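Local coordinates for putative transcriptional regulator protein (Vibrio parahaemolyticus, PDB 3ER6) that probably acts as a DNA-binding transcription factor of the AraC type, represented here by its DJ-1/PfpI-like domain rather than its helix-turn-helix region, at the interface of chains A and B. Sequence-based numbering; all coordinates share one arbitrary frame. Chains: chain A/B, Putative transcriptional regulator protein.

Contact 1: the interface of chains A and B. Residues chain A 26, 29-30, 195-196; chain B 168-170.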
loop_
_atom_site.group_PDB
_atom_site.type_symbol
_atom_site.label_atom_id
_atom_site.label_comp_id
_atom_site.label_asym_id
_atom_site.label_seq_id
_atom_site.Cartn_x
_atom_site.Cartn_y
_atom_site.Cartn_z
ATOM N N SER A 26 -2.024 -3.179 1.109
ATOM C CA SER A 26 -0.787 -3.809 0.615
ATOM C C SER A 26 -0.488 -5.110 1.400
ATOM O O SER A 26 -0.006 -6.074 0.814
ATOM C CB SER A 26 0.410 -2.842 0.662
ATOM O OG SER A 26 0.694 -2.469 1.994
ATOM N N GLU A 29 -2.608 -7.769 -0.074
ATOM C CA GLU A 29 -2.095 -8.159 -1.386
ATOM C C GLU A 29 -0.912 -9.069 -1.197
ATOM O O GLU A 29 -0.775 -10.035 -1.939
ATOM C CB GLU A 29 -1.644 -6.890 -2.141
ATOM C CG GLU A 29 -2.915 -6.107 -2.618
ATOM C CD GLU A 29 -2.647 -4.750 -3.345
ATOM O OE1 GLU A 29 -1.501 -4.436 -3.626
ATOM O OE2 GLU A 29 -3.636 -4.036 -3.597
ATOM N N ILE A 30 -0.016 -8.762 -0.240
ATOM C CA ILE A 30 1.171 -9.616 -0.064
ATOM C C ILE A 30 0.726 -10.974 0.486
ATOM O O ILE A 30 1.120 -12.006 -0.011
ATOM C CB ILE A 30 2.250 -8.967 0.908
ATOM C CG1 ILE A 30 2.839 -7.690 0.277
ATOM C CG2 ILE A 30 3.437 -10.005 1.296
ATOM C CD1 ILE A 30 3.580 -6.787 1.254
ATOM N N PHE A 195 9.199 -11.660 -4.992
ATOM C CA PHE A 195 8.059 -10.844 -5.500
ATOM C C PHE A 195 8.223 -9.401 -5.055
ATOM O O PHE A 195 7.959 -8.472 -5.800
ATOM C CB PHE A 195 6.710 -11.435 -5.002
ATOM C CG PHE A 195 5.511 -10.480 -5.113
ATOM C CD1 PHE A 195 4.942 -10.163 -6.354
ATOM C CD2 PHE A 195 4.917 -9.949 -3.966
ATOM C CE1 PHE A 195 3.808 -9.271 -6.409
ATOM C CE2 PHE A 195 3.802 -9.123 -4.024
ATOM C CZ PHE A 195 3.251 -8.779 -5.204
ATOM N N LEU A 196 8.680 -9.221 -3.828
ATOM C CA LEU A 196 8.791 -7.888 -3.233
ATOM C C LEU A 196 10.069 -7.186 -3.688
ATOM O O LEU A 196 10.248 -6.012 -3.394
ATOM C CB LEU A 196 8.740 -7.935 -1.682
ATOM C CG LEU A 196 7.380 -8.265 -1.082
ATOM C CD1 LEU A 196 7.410 -8.417 0.472
ATOM C CD2 LEU A 196 6.454 -7.113 -1.447
ATOM N N GLY B 168 8.912 -0.864 -7.434
ATOM C CA GLY B 168 8.246 -1.182 -6.156
ATOM C C GLY B 168 8.452 -2.680 -5.803
ATOM O O GLY B 168 9.598 -3.146 -5.783
ATOM N N PRO B 169 7.335 -3.450 -5.581
ATOM C CA PRO B 169 5.928 -3.053 -5.876
ATOM C C PRO B 169 5.313 -2.063 -4.942
ATOM O O PRO B 169 4.292 -1.481 -5.324
ATOM C CB PRO B 169 5.120 -4.373 -5.824
ATOM C CG PRO B 169 6.108 -5.458 -5.277
ATOM C CD PRO B 169 7.446 -4.807 -4.969
ATOM N N TYR B 170 5.871 -1.900 -3.728
ATOM C CA TYR B 170 5.241 -1.077 -2.708
ATOM C C TYR B 170 6.034 0.111 -2.166
ATOM O O TYR B 170 5.449 1.013 -1.490
ATOM C CB TYR B 170 4.741 -1.928 -1.538
ATOM C CG TYR B 170 3.722 -2.939 -2.005
ATOM C CD1 TYR B 170 2.439 -2.530 -2.406
ATOM C CD2 TYR B 170 4.058 -4.304 -2.085
ATOM C CE1 TYR B 170 1.512 -3.464 -2.841
ATOM C CE2 TYR B 170 3.165 -5.226 -2.555
ATOM C CZ TYR B 170 1.885 -4.797 -2.901
ATOM O OH TYR B 170 0.990 -5.704 -3.364
#

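Contact 2: the interface of chains A and B. Residues chain A 18, 20-22, 61; chain B 21, 25, 29.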
loop_
_atom_site.group_PDB
_atom_site.type_symbol
_atom_site.label_atom_id
_atom_site.label_comp_id
_atom_site.label_asym_id
_atom_site.label_seq_id
_atom_site.Cartn_x
_atom_site.Cartn_y
_atom_site.Cartn_z
ATOM N N GLY A 18 -9.751 6.057 6.561
ATOM C CA GLY A 18 -9.483 6.153 5.142
ATOM C C GLY A 18 -8.366 7.149 4.815
ATOM O O GLY A 18 -7.887 7.202 3.705
ATOM N N TYR A 20 -5.405 6.748 5.911
ATOM C CA TYR A 20 -4.205 5.942 5.874
ATOM C C TYR A 20 -4.620 4.495 5.906
ATOM O O TYR A 20 -4.557 3.844 6.958
ATOM C CB TYR A 20 -3.313 6.266 7.110
ATOM C CG TYR A 20 -2.768 7.679 7.008
ATOM C CD1 TYR A 20 -1.782 7.994 6.063
ATOM C CD2 TYR A 20 -3.265 8.713 7.823
ATOM C CE1 TYR A 20 -1.270 9.333 5.966
ATOM C CE2 TYR A 20 -2.818 10.027 7.703
ATOM C CZ TYR A 20 -1.827 10.337 6.811
ATOM O OH TYR A 20 -1.373 11.647 6.738
ATOM N N PHE A 21 -5.163 4.010 4.800
ATOM C CA PHE A 21 -5.542 2.581 4.747
ATOM C C PHE A 21 -4.729 1.785 3.734
ATOM O O PHE A 21 -4.833 0.535 3.708
ATOM C CB PHE A 21 -7.051 2.383 4.513
ATOM C CG PHE A 21 -7.482 2.576 3.067
ATOM C CD1 PHE A 21 -7.782 1.495 2.258
ATOM C CD2 PHE A 21 -7.607 3.873 2.530
ATOM C CE1 PHE A 21 -8.184 1.680 0.908
ATOM C CE2 PHE A 21 -8.030 4.055 1.206
ATOM C CZ PHE A 21 -8.302 2.954 0.388
ATOM N N ALA A 22 -3.905 2.463 2.918
ATOM C CA ALA A 22 -3.121 1.727 1.876
ATOM C C ALA A 22 -2.314 0.600 2.447
ATOM O O ALA A 22 -2.246 -0.467 1.848
ATOM C CB ALA A 22 -2.183 2.638 1.127
ATOM N N ILE A 61 -12.490 8.511 -3.177
ATOM C CA ILE A 61 -13.051 7.153 -3.203
ATOM C C ILE A 61 -13.792 6.795 -1.924
ATOM O O ILE A 61 -13.553 7.374 -0.821
ATOM C CB ILE A 61 -11.962 6.060 -3.440
ATOM C CG1 ILE A 61 -10.923 6.068 -2.287
ATOM C CG2 ILE A 61 -11.339 6.277 -4.808
ATOM C CD1 ILE A 61 -9.781 5.029 -2.402
ATOM N N PHE B 21 -3.899 -2.520 -6.051
ATOM C CA PHE B 21 -4.114 -1.033 -6.102
ATOM C C PHE B 21 -3.547 -0.283 -4.879
ATOM O O PHE B 21 -3.557 0.956 -4.836
ATOM C CB PHE B 21 -5.579 -0.651 -6.333
ATOM C CG PHE B 21 -6.457 -0.784 -5.121
ATOM C CD1 PHE B 21 -6.771 0.303 -4.344
ATOM C CD2 PHE B 21 -6.989 -2.042 -4.768
ATOM C CE1 PHE B 21 -7.574 0.155 -3.157
ATOM C CE2 PHE B 21 -7.738 -2.186 -3.632
ATOM C CZ PHE B 21 -8.041 -1.086 -2.819
ATOM N N ILE B 25 -2.844 4.035 -3.754
ATOM C CA ILE B 25 -3.345 4.681 -2.515
ATOM C C ILE B 25 -2.211 5.200 -1.663
ATOM O O ILE B 25 -2.240 6.363 -1.207
ATOM C CB ILE B 25 -4.282 3.719 -1.694
ATOM C CG1 ILE B 25 -5.347 3.071 -2.602
ATOM C CG2 ILE B 25 -4.986 4.519 -0.505
ATOM C CD1 ILE B 25 -6.161 4.137 -3.408
ATOM N N GLU B 29 -1.438 9.045 -0.372
ATOM C CA GLU B 29 -1.303 9.379 1.045
ATOM C C GLU B 29 0.004 10.169 1.270
ATOM O O GLU B 29 0.001 11.195 2.012
ATOM C CB GLU B 29 -1.346 8.099 1.912
ATOM C CG GLU B 29 -2.703 7.404 1.827
ATOM C CD GLU B 29 -2.786 6.056 2.643
ATOM O OE1 GLU B 29 -1.767 5.671 3.234
ATOM O OE2 GLU B 29 -3.890 5.437 2.641
HETATM O O HOH W 1 -6.186 6.951 1.620
#

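Contact 1: the interface of chains A and B
Helix 22-37 of chain A, together with the C-terminal end of helix 186-195 and the residue after it, receives a loop of chain B that runs through B:Gly168, B:Pro169 and B:Tyr170. Both chains are copies of one DJ-1/PfpI-family domain, and the loop illustrates how an aromatic side chain can bridge a helix and the segment that follows another helix. B:Tyr170 gives up 83 Å² of surface to chain A. Its phenol OH donates a hydrogen bond of 2.8 Å to A:Glu29 OE1, arriving at the anti lone pair, the one turned away from the other carboxylate oxygen. This oxygen lies at the ring's edge, in its plane, while the carboxylate itself is rotated 42° from the ring. Beyond CG the glutamate chain is extended, which carries the acid along the helix surface to the phenol.

A:Ser26 CB lies over one face of the tyrosine ring near its rim, 3.7 Å from B:Tyr170 CD1. On that same face A:Ile30 runs antiparallel to the tyrosine, its CG1 past the rim and 3.8 Å from B:Tyr170 CE2. B:Pro169 CB covers the other face from within chain B. A:Leu196 CD2 meets the ring edge in plane, 3.7 Å from B:Tyr170 CD2. The proline follows a cis peptide bond, and its CD packs 3.4 Å from the backbone O of A:Leu196, while CG faces the carbonyl of A:Phe195.

Contact 2: the interface of chains A and B
The loop A:Gly18 to A:Phe21 and the start of helix 22-37 in chain A meet helix 22-36 of chain B, with strand 61-64 of chain A at the margin. The site is a helix N-terminus capped from the partner subunit, a worked case of a carboxylate reading backbone N-H groups. B:Glu29 reaches across with its chain extended beyond CG, CG lying anti to the carbonyl carbon (chi1 -65°). Its OE2 accepts a nearly straight hydrogen bond of 3.0 Å from the amide N of A:Ala22. The donor approaches on the syn side, 25° out of the carboxylate plane. The amide N of A:Phe21 adds a weak, bent bond to the same oxygen. Amides at the N-terminal start of the helix, together with its dipole, would be expected to favour the charged form of the acid. The other oxygen, OE1, lies 3.7 Å from CD1 of A:Tyr20, whose ring is turned 75° from the carboxylate.

Packing is tight beside this cap. B:Ile25 lays its CG2 methyl over one face of the A:Phe21 ring, toward the rim, 3.5 Å from CE2, and also touches A:Ala22 CB. That methyl stands anti to the backbone N, while the CG1 branch, anti to the carbonyl carbon, turns toward A:Ile61. There the contact thins: B:Ile25 CD1 and A:Ile61 CD1 meet tip to tip at 3.9 Å. The two phenylalanine rings come no nearer than 4.4 Å, between A:Phe21 CE1 and B:Phe21 CE1. The polar flank is hydrated, with water 1 linking B:Glu29 OE2 to A:Gly18 O, 2.7 Å from the water. By capping the partner's helix start, the site is likely to contribute to holding the two subunits together in the deposited dimer, which may be the biological one.

Contact 1 and contact 2 lie about 15 Å apart, measured between the centres of their C-alpha atoms, and both draw on the helix that begins at residue 22. Glu29 serves each of them: the chain A copy accepts a phenol in contact 1, and the chain B copy caps a helix in contact 2. Because the interface is two-fold symmetric, each glutamate should perform both tasks, OE1 taking the tyrosine and OE2 the backbone amides of the same partner. One carboxylate thus touches both the 168-170 loop and the helix start of that partner, so the two contacts are probably parts of one continuous, doubly repeated interface.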